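Local coordinates for protein urea carboxylase (Thermus thermophilus, PDB 3OPF) that probably binds ATP and acts as a hydrolase, although its precise reaction is not established, at residues A[35-40]-A[238-243]; A[76-81]-A[187-192]; A[89-94]-A[167-172]. All coordinates share one frame; numbering follows the deposited sequence.

Contact 1: A[35-40]-A[238-243]; sequences GLLDAV and GRFLGG
The L241 amide donates to the L37 carbonyl oxygen (N to O 2.7 Å, N-H...O 161°), drawing the loop 238-243 against strand 36-40 and bringing L241 CA to 4.4 Å from D38 CA. Two residues further along the loop, G243 N donates to D38 OD1 at 3.0 Å on the syn side, 28° out of the carboxylate plane. A water 2.7 Å from D38 OD2 bridges toward R239 O, and OD2 also forms a salt bridge with R249. Cut back to an alanine, this position would probably leave the G243 amide and R249 without their carboxylate and free the glycine loop to shift. A CB on G243 would run into D38 OD2 and V40 CG2. Around this polar centre, L37 CG rests against F240 CD2 at 3.7 Å, the two side chains running alongside one another in the same sense. L241 CG lies beside its backbone N (chi1 -56°), which brings CD2 back to 4.2 Å from L36 CG, across it at nearly a right angle. Strand 36-42 edges a three-stranded antiparallel sheet: a classic bulge sets both L37 and D38 opposite E49 of strand 45-50, and L36 and A39 pack on L28 of helix 15-30.

Contact 2: A[76-81]-A[187-192]; sequences RVVEIP and FLLRPG
R76 and R190 meet through their guanidinium groups, which lie flat on each other with centres 3.9 Å apart and planes 20° from parallel. R190 NE sits over the centre of the R76 group, and R76 NH1 over that of R190. The two side chains cross at about a right angle, and R190 NH2 reaches back along its partner to touch R76 CD at 3.5 Å. A bend at chi3 (72° in R76, -61° in R190) turns each group to meet the other. Deeper in, the contact is aliphatic. L189 CD2 fits against V78, 3.6 Å from V78 CG2, and L188 CD2 lies 3.6 Å from I80 CD1, with V78 CG1 completing the cluster at 4.1 Å from the same L188 methyl. I80 and L188 pass one another head to tail.

In the next shell D193 offsets the pairing of like charges: its OD2 forms a salt bridge with R76 NH2 and accepts a hydrogen bond from R190 N. This acid probably lowers the cost of stacking two cations, and it ties the side chain of one arginine to the backbone of the other. Both stacked arginines are exposed, whereas I80 and L189 are buried.

Behind these side chains, residues 76-80 pair by backbone hydrogen bonds with R194, R196 and L198 of strand 194-199, whose V195 touches both I80 and L189. Strand 77-83 also neighbours strand 169-174, so the 187-192 loop packs beside the seam where the first and last strands of the seven-stranded sheet join, consistent with the cyclophilin-like fold of the carboxyltransferase C and D family.

Contact 3: A[89-94]-A[167-172]; sequences LPEVAS and GWNLLG. With SO4 (sulfate ion), chain E.
V92 presses its CG2 between two residues of the strand, 3.7 Å from N169 CB and 3.8 Å from L171 CD2; this is the tight part of the contact between helix 89-94 and strand 169-172. The axes of the two elements approach to 7.9 Å at an angle of 112°, so the helix runs across the strand. With CG1 of V92 anti to the backbone N (chi1 166°), CG2 lies beside that N and is directed at the strand, and the side chain meets L171 at nearly a right angle. L89 adds a wider apolar contact, its CD1 4.3 Å from L171 CD2. Both leucines also rest on V103 of helix 100-108, while L133 and L135 pack against V92.

The looser side lies where polar groups come near without bonding to one another. E91 OE2 stays 4.4 Å from N169 OD1, and E91 turns its other oxygen to a salt bridge with K138. N169 gives its ND2 to the carbonyl oxygens of P136 and V152. At the far end of the strand segment, away from the helix, G167 N donates to O3 of a sulfate at 2.8 Å, with an N-H...O angle of 158°. W168 CD1 comes within 3.9 Å of the same sulfate O3. The ion probably comes from the crystallisation liquor.

No hydrogen bond joins the two segments. Cohesion between them is therefore chiefly apolar, while polar ties run through residues beside them: D88, just ahead of the helix, accepts from L170 N through OD2, and K138, the salt-bridge partner of E91, also bonds to G167 through its backbone.

In the fold
Along the chain the contacts are nested: contact 3 lies within the loop closed by contact 2, and contact 2 within that closed by contact 1. Contacts 2 and 3 share one sheet, in which strands 77-83 and 169-174 are neighbours, and strand 77-83 runs on to helix 89-96; their centres are about 23 Å apart and their nearest atoms about 8 Å. Contact 1, joining the small N-terminal sheet to the loop between strand 233-235 and helix 255-264, has its centre about 22 Å from that of contact 2 and about 36 Å from that of contact 3. The sulfate adjoins contact 3 and, being probably a crystallisation ion, does not by itself mark an active site.

Contact 1: A[35-40]-A[238-243]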
loop_
_atom_site.group_PDB
_atom_site.type_symbol
_atom_site.label_atom_id
_atom_site.label_comp_id
_atom_site.label_asym_id
_atom_site.label_seq_id
_atom_site.Cartn_x
_atom_site.Cartn_y
_atom_site.Cartn_z
ATOM N N GLY A 35 -13.125 2.568 -13.773
ATOM C CA GLY A 35 -13.699 1.907 -12.605
ATOM C C GLY A 35 -12.868 0.740 -12.103
ATOM O O GLY A 35 -13.013 0.334 -10.952
ATOM N N LEU A 36 -12.003 0.193 -12.955
ATOM C CA LEU A 36 -11.055 -0.834 -12.519
ATOM C C LEU A 36 -9.924 -0.176 -11.721
ATOM O O LEU A 36 -9.210 0.688 -12.237
ATOM C CB LEU A 36 -10.482 -1.614 -13.711
ATOM C CG LEU A 36 -9.677 -2.872 -13.340
ATOM C CD1 LEU A 36 -10.577 -3.954 -12.733
ATOM C CD2 LEU A 36 -8.933 -3.410 -14.549
ATOM N N LEU A 37 -9.774 -0.597 -10.468
ATOM C CA LEU A 37 -8.778 -0.035 -9.551
ATOM C C LEU A 37 -7.483 -0.859 -9.507
ATOM O O LEU A 37 -6.397 -0.308 -9.304
ATOM C CB LEU A 37 -9.377 0.086 -8.143
ATOM C CG LEU A 37 -10.314 1.268 -7.840
ATOM C CD1 LEU A 37 -11.078 1.757 -9.060
ATOM C CD2 LEU A 37 -11.277 0.915 -6.723
ATOM N N ASP A 38 -7.609 -2.173 -9.686
ATOM C CA ASP A 38 -6.465 -3.084 -9.655
ATOM C C ASP A 38 -6.794 -4.436 -10.282
ATOM O O ASP A 38 -7.932 -4.898 -10.232
ATOM C CB ASP A 38 -6.004 -3.324 -8.204
ATOM C CG ASP A 38 -4.677 -2.647 -7.868
ATOM O OD1 ASP A 38 -3.855 -2.406 -8.774
ATOM O OD2 ASP A 38 -4.457 -2.373 -6.672
ATOM N N ALA A 39 -5.772 -5.064 -10.854
ATOM C CA ALA A 39 -5.855 -6.437 -11.344
ATOM C C ALA A 39 -4.545 -7.099 -10.941
ATOM O O ALA A 39 -3.515 -6.871 -11.584
ATOM C CB ALA A 39 -6.034 -6.462 -12.867
ATOM N N VAL A 40 -4.582 -7.869 -9.849
ATOM C CA VAL A 40 -3.373 -8.416 -9.230
ATOM C C VAL A 40 -3.312 -9.948 -9.328
ATOM O O VAL A 40 -4.116 -10.634 -8.691
ATOM C CB VAL A 40 -3.270 -8.017 -7.743
ATOM C CG1 VAL A 40 -1.901 -8.389 -7.193
ATOM C CG2 VAL A 40 -3.534 -6.530 -7.562
ATOM N N GLY A 238 -5.419 8.474 -4.929
ATOM C CA GLY A 238 -4.642 7.253 -4.710
ATOM C C GLY A 238 -3.900 6.812 -5.959
ATOM O O GLY A 238 -4.059 7.409 -7.018
ATOM N N ARG A 239 -3.087 5.765 -5.827
ATOM C CA ARG A 239 -2.378 5.166 -6.958
ATOM C C ARG A 239 -3.076 3.873 -7.357
ATOM O O ARG A 239 -3.155 2.924 -6.570
ATOM C CB ARG A 239 -0.913 4.910 -6.610
ATOM C CG ARG A 239 -0.079 4.379 -7.768
ATOM C CD ARG A 239 1.429 4.487 -7.519
ATOM N NE ARG A 239 1.893 5.880 -7.482
ATOM C CZ ARG A 239 2.208 6.571 -6.383
ATOM N NH1 ARG A 239 2.160 6.014 -5.177
ATOM N NH2 ARG A 239 2.607 7.838 -6.492
ATOM N N PHE A 240 -3.581 3.845 -8.584
ATOM C CA PHE A 240 -4.383 2.728 -9.061
ATOM C C PHE A 240 -3.606 1.909 -10.092
ATOM O O PHE A 240 -2.596 2.372 -10.645
ATOM C CB PHE A 240 -5.701 3.247 -9.640
ATOM C CG PHE A 240 -6.498 4.078 -8.669
ATOM C CD1 PHE A 240 -6.422 5.468 -8.694
ATOM C CD2 PHE A 240 -7.310 3.475 -7.722
ATOM C CE1 PHE A 240 -7.152 6.240 -7.791
ATOM C CE2 PHE A 240 -8.044 4.242 -6.816
ATOM C CZ PHE A 240 -7.963 5.625 -6.852
ATOM N N LEU A 241 -4.059 0.674 -10.294
ATOM C CA LEU A 241 -3.493 -0.245 -11.282
ATOM C C LEU A 241 -1.990 -0.485 -11.114
ATOM O O LEU A 241 -1.257 -0.582 -12.094
ATOM C CB LEU A 241 -3.810 0.252 -12.701
ATOM C CG LEU A 241 -5.299 0.459 -12.982
ATOM C CD1 LEU A 241 -5.510 1.135 -14.335
ATOM C CD2 LEU A 241 -6.032 -0.882 -12.912
ATOM N N GLY A 242 -1.542 -0.580 -9.866
ATOM C CA GLY A 242 -0.131 -0.826 -9.553
ATOM C C GLY A 242 0.098 -1.887 -8.484
ATOM O O GLY A 242 1.234 -2.145 -8.112
ATOM N N GLY A 243 -0.974 -2.515 -7.999
ATOM C CA GLY A 243 -0.862 -3.583 -7.018
ATOM C C GLY A 243 -0.096 -4.785 -7.540
ATOM O O GLY A 243 0.569 -5.486 -6.769
HETATM O O HOH W 1 -4.344 0.270 -6.476
#

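Contact 2: A[76-81]-A[187-192]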
loop_
_atom_site.group_PDB
_atom_site.type_symbol
_atom_site.label_atom_id
_atom_site.label_comp_id
_atom_site.label_asym_id
_atom_site.label_seq_id
_atom_site.Cartn_x
_atom_site.Cartn_y
_atom_site.Cartn_z
ATOM N N ARG A 76 9.663 -13.732 -21.719
ATOM C CA ARG A 76 10.866 -12.916 -21.589
ATOM C C ARG A 76 11.790 -13.485 -20.510
ATOM O O ARG A 76 11.350 -13.754 -19.394
ATOM C CB ARG A 76 10.493 -11.475 -21.238
ATOM C CG ARG A 76 11.615 -10.477 -21.479
ATOM C CD ARG A 76 11.226 -9.067 -21.061
ATOM N NE ARG A 76 11.166 -8.912 -19.604
ATOM C CZ ARG A 76 11.105 -7.743 -18.964
ATOM N NH1 ARG A 76 11.099 -6.597 -19.640
ATOM N NH2 ARG A 76 11.061 -7.711 -17.635
ATOM N N VAL A 77 13.069 -13.656 -20.851
ATOM C CA VAL A 77 14.051 -14.255 -19.942
ATOM C C VAL A 77 15.006 -13.186 -19.433
ATOM O O VAL A 77 15.776 -12.629 -20.208
ATOM C CB VAL A 77 14.856 -15.370 -20.647
ATOM C CG1 VAL A 77 16.005 -15.850 -19.768
ATOM C CG2 VAL A 77 13.942 -16.532 -21.012
ATOM N N VAL A 78 14.947 -12.901 -18.134
ATOM C CA VAL A 78 15.809 -11.902 -17.515
ATOM C C VAL A 78 16.972 -12.583 -16.802
ATOM O O VAL A 78 16.766 -13.487 -15.992
ATOM C CB VAL A 78 15.043 -11.041 -16.485
ATOM C CG1 VAL A 78 15.927 -9.895 -15.997
ATOM C CG2 VAL A 78 13.751 -10.507 -17.087
ATOM N N GLU A 79 18.186 -12.132 -17.100
ATOM C CA GLU A 79 19.387 -12.660 -16.470
ATOM C C GLU A 79 19.706 -11.831 -15.232
ATOM O O GLU A 79 19.757 -10.604 -15.303
ATOM C CB GLU A 79 20.556 -12.606 -17.452
ATOM C CG GLU A 79 21.400 -13.854 -17.464
ATOM C CD GLU A 79 22.504 -13.772 -18.491
ATOM O OE1 GLU A 79 22.557 -14.641 -19.385
ATOM O OE2 GLU A 79 23.312 -12.828 -18.404
ATOM N N ILE A 80 19.904 -12.499 -14.096
ATOM C CA ILE A 80 20.248 -11.822 -12.849
ATOM C C ILE A 80 21.646 -12.234 -12.387
ATOM O O ILE A 80 21.846 -13.381 -11.980
ATOM C CB ILE A 80 19.237 -12.150 -11.728
ATOM C CG1 ILE A 80 17.815 -11.753 -12.150
ATOM C CG2 ILE A 80 19.636 -11.458 -10.419
ATOM C CD1 ILE A 80 17.586 -10.255 -12.243
ATOM N N PRO A 81 22.618 -11.303 -12.457
ATOM C CA PRO A 81 23.939 -11.588 -11.921
ATOM C C PRO A 81 23.934 -11.579 -10.398
ATOM O O PRO A 81 23.418 -10.639 -9.785
ATOM C CB PRO A 81 24.811 -10.453 -12.480
ATOM C CG PRO A 81 23.888 -9.367 -12.808
ATOM C CD PRO A 81 22.551 -9.980 -13.100
ATOM N N PHE A 187 10.748 -1.122 -12.515
ATOM C CA PHE A 187 10.667 -2.527 -12.160
ATOM C C PHE A 187 11.370 -3.377 -13.217
ATOM O O PHE A 187 10.961 -3.399 -14.375
ATOM C CB PHE A 187 9.200 -2.934 -12.011
ATOM C CG PHE A 187 8.472 -2.139 -10.961
ATOM C CD1 PHE A 187 8.618 -2.453 -9.616
ATOM C CD2 PHE A 187 7.682 -1.057 -11.311
ATOM C CE1 PHE A 187 7.964 -1.710 -8.631
ATOM C CE2 PHE A 187 7.030 -0.307 -10.334
ATOM C CZ PHE A 187 7.175 -0.634 -8.993
ATOM N N LEU A 188 12.441 -4.056 -12.812
ATOM C CA LEU A 188 13.203 -4.901 -13.720
ATOM C C LEU A 188 12.357 -6.085 -14.175
ATOM O O LEU A 188 12.420 -6.491 -15.339
ATOM C CB LEU A 188 14.473 -5.420 -13.047
ATOM C CG LEU A 188 15.439 -6.197 -13.958
ATOM C CD1 LEU A 188 16.141 -5.249 -14.918
ATOM C CD2 LEU A 188 16.456 -6.959 -13.133
ATOM N N LEU A 189 11.566 -6.624 -13.253
ATOM C CA LEU A 189 10.773 -7.821 -13.521
ATOM C C LEU A 189 9.290 -7.505 -13.570
ATOM O O LEU A 189 8.818 -6.550 -12.947
ATOM C CB LEU A 189 11.044 -8.887 -12.456
ATOM C CG LEU A 189 12.512 -9.309 -12.363
ATOM C CD1 LEU A 189 12.795 -10.061 -11.073
ATOM C CD2 LEU A 189 12.909 -10.140 -13.579
ATOM N N ARG A 190 8.565 -8.324 -14.324
ATOM C CA ARG A 190 7.122 -8.231 -14.430
ATOM C C ARG A 190 6.541 -9.612 -14.113
ATOM O O ARG A 190 7.235 -10.623 -14.241
ATOM C CB ARG A 190 6.728 -7.817 -15.849
ATOM C CG ARG A 190 7.536 -6.643 -16.422
ATOM C CD ARG A 190 7.217 -6.393 -17.890
ATOM N NE ARG A 190 7.544 -7.541 -18.735
ATOM C CZ ARG A 190 7.402 -7.573 -20.060
ATOM N NH1 ARG A 190 6.945 -6.514 -20.723
ATOM N NH2 ARG A 190 7.726 -8.674 -20.731
ATOM N N PRO A 191 5.263 -9.665 -13.706
ATOM C CA PRO A 191 4.618 -10.970 -13.536
ATOM C C PRO A 191 4.750 -11.804 -14.809
ATOM O O PRO A 191 4.592 -11.268 -15.906
ATOM C CB PRO A 191 3.154 -10.609 -13.281
ATOM C CG PRO A 191 3.178 -9.211 -12.789
ATOM C CD PRO A 191 4.343 -8.547 -13.430
ATOM N N GLY A 192 5.068 -13.087 -14.667
ATOM C CA GLY A 192 5.197 -13.980 -15.818
ATOM C C GLY A 192 6.563 -14.027 -16.483
ATOM O O GLY A 192 6.783 -14.857 -17.367
#

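Contact 3: A[89-94]-A[167-172]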
loop_
_atom_site.group_PDB
_atom_site.type_symbol
_atom_site.label_atom_id
_atom_site.label_comp_id
_atom_site.label_asym_id
_atom_site.label_seq_id
_atom_site.Cartn_x
_atom_site.Cartn_y
_atom_site.Cartn_z
ATOM N N LEU A 89 24.771 -18.905 3.428
ATOM C CA LEU A 89 25.281 -19.874 2.443
ATOM C C LEU A 89 25.913 -21.099 3.118
ATOM O O LEU A 89 25.572 -22.229 2.768
ATOM C CB LEU A 89 26.235 -19.187 1.444
ATOM C CG LEU A 89 26.775 -20.010 0.272
ATOM C CD1 LEU A 89 25.664 -20.669 -0.514
ATOM C CD2 LEU A 89 27.621 -19.114 -0.639
ATOM N N PRO A 90 26.805 -20.891 4.113
ATOM C CA PRO A 90 27.330 -22.062 4.825
ATOM C C PRO A 90 26.256 -22.882 5.552
ATOM O O PRO A 90 26.301 -24.108 5.520
ATOM C CB PRO A 90 28.319 -21.451 5.834
ATOM C CG PRO A 90 28.705 -20.128 5.226
ATOM C CD PRO A 90 27.439 -19.644 4.586
ATOM N N GLU A 91 25.308 -22.201 6.192
ATOM C CA GLU A 91 24.233 -22.864 6.941
ATOM C C GLU A 91 23.322 -23.685 6.029
ATOM O O GLU A 91 22.957 -24.813 6.360
ATOM C CB GLU A 91 23.423 -21.817 7.728
ATOM C CG GLU A 91 22.115 -22.314 8.336
ATOM C CD GLU A 91 21.308 -21.190 8.964
ATOM O OE1 GLU A 91 21.922 -20.259 9.522
ATOM O OE2 GLU A 91 20.066 -21.237 8.900
ATOM N N VAL A 92 22.961 -23.121 4.881
ATOM C CA VAL A 92 22.124 -23.830 3.912
ATOM C C VAL A 92 22.838 -25.089 3.416
ATOM O O VAL A 92 22.253 -26.177 3.407
ATOM C CB VAL A 92 21.736 -22.920 2.709
ATOM C CG1 VAL A 92 21.164 -23.755 1.550
ATOM C CG2 VAL A 92 20.734 -21.868 3.156
ATOM N N ALA A 93 24.110 -24.935 3.043
ATOM C CA ALA A 93 24.941 -26.049 2.585
ATOM C C ALA A 93 25.013 -27.190 3.601
ATOM O O ALA A 93 24.757 -28.360 3.264
ATOM C CB ALA A 93 26.353 -25.552 2.261
ATOM N N SER A 94 25.355 -26.847 4.845
ATOM C CA SER A 94 25.531 -27.860 5.877
ATOM C C SER A 94 24.205 -28.526 6.228
ATOM O O SER A 94 24.138 -29.746 6.341
ATOM C CB SER A 94 26.212 -27.283 7.121
ATOM O OG SER A 94 25.400 -26.343 7.798
ATOM N N GLY A 167 12.496 -14.030 6.699
ATOM C CA GLY A 167 13.077 -15.259 7.222
ATOM C C GLY A 167 13.569 -16.216 6.150
ATOM O O GLY A 167 13.832 -17.380 6.433
ATOM N N TRP A 168 13.684 -15.741 4.915
ATOM C CA TRP A 168 14.196 -16.589 3.841
ATOM C C TRP A 168 15.718 -16.695 3.952
ATOM O O TRP A 168 16.371 -15.828 4.544
ATOM C CB TRP A 168 13.765 -16.047 2.475
ATOM C CG TRP A 168 12.310 -16.273 2.167
ATOM C CD1 TRP A 168 11.290 -16.488 3.062
ATOM C CD2 TRP A 168 11.708 -16.278 0.870
ATOM N NE1 TRP A 168 10.102 -16.648 2.396
ATOM C CE2 TRP A 168 10.328 -16.517 1.049
ATOM C CE3 TRP A 168 12.207 -16.113 -0.429
ATOM C CZ2 TRP A 168 9.437 -16.590 -0.022
ATOM C CZ3 TRP A 168 11.313 -16.188 -1.500
ATOM C CH2 TRP A 168 9.944 -16.427 -1.284
ATOM N N ASN A 169 16.264 -17.770 3.388
ATOM C CA ASN A 169 17.671 -18.127 3.533
ATOM C C ASN A 169 18.533 -17.366 2.525
ATOM O O ASN A 169 18.377 -17.537 1.319
ATOM C CB ASN A 169 17.847 -19.637 3.349
ATOM C CG ASN A 169 17.007 -20.451 4.323
ATOM O OD1 ASN A 169 17.366 -20.614 5.493
ATOM N ND2 ASN A 169 15.874 -20.957 3.844
ATOM N N LEU A 170 19.441 -16.535 3.018
ATOM C CA LEU A 170 20.175 -15.598 2.166
ATOM C C LEU A 170 21.413 -16.237 1.529
ATOM O O LEU A 170 22.364 -16.590 2.221
ATOM C CB LEU A 170 20.572 -14.349 2.961
ATOM C CG LEU A 170 19.473 -13.705 3.818
ATOM C CD1 LEU A 170 19.969 -12.390 4.413
ATOM C CD2 LEU A 170 18.198 -13.486 3.017
ATOM N N LEU A 171 21.402 -16.347 0.203
ATOM C CA LEU A 171 22.479 -17.017 -0.543
ATOM C C LEU A 171 23.452 -16.049 -1.200
ATOM O O LEU A 171 24.606 -16.403 -1.450
ATOM C CB LEU A 171 21.895 -17.931 -1.620
ATOM C CG LEU A 171 20.978 -19.071 -1.173
ATOM C CD1 LEU A 171 20.773 -20.038 -2.335
ATOM C CD2 LEU A 171 21.537 -19.810 0.027
ATOM N N GLY A 172 23.004 -14.835 -1.491
ATOM C CA GLY A 172 23.869 -13.875 -2.174
ATOM C C GLY A 172 23.278 -12.497 -2.363
ATOM O O GLY A 172 22.274 -12.135 -1.738
HETATM S S SO4 E . 9.086 -15.156 6.896
HETATM O O1 SO4 E . 8.663 -14.307 8.006
HETATM O O2 SO4 E . 9.989 -16.178 7.399
HETATM O O3 SO4 E . 9.793 -14.354 5.897
HETATM O O4 SO4 E . 7.915 -15.786 6.290
#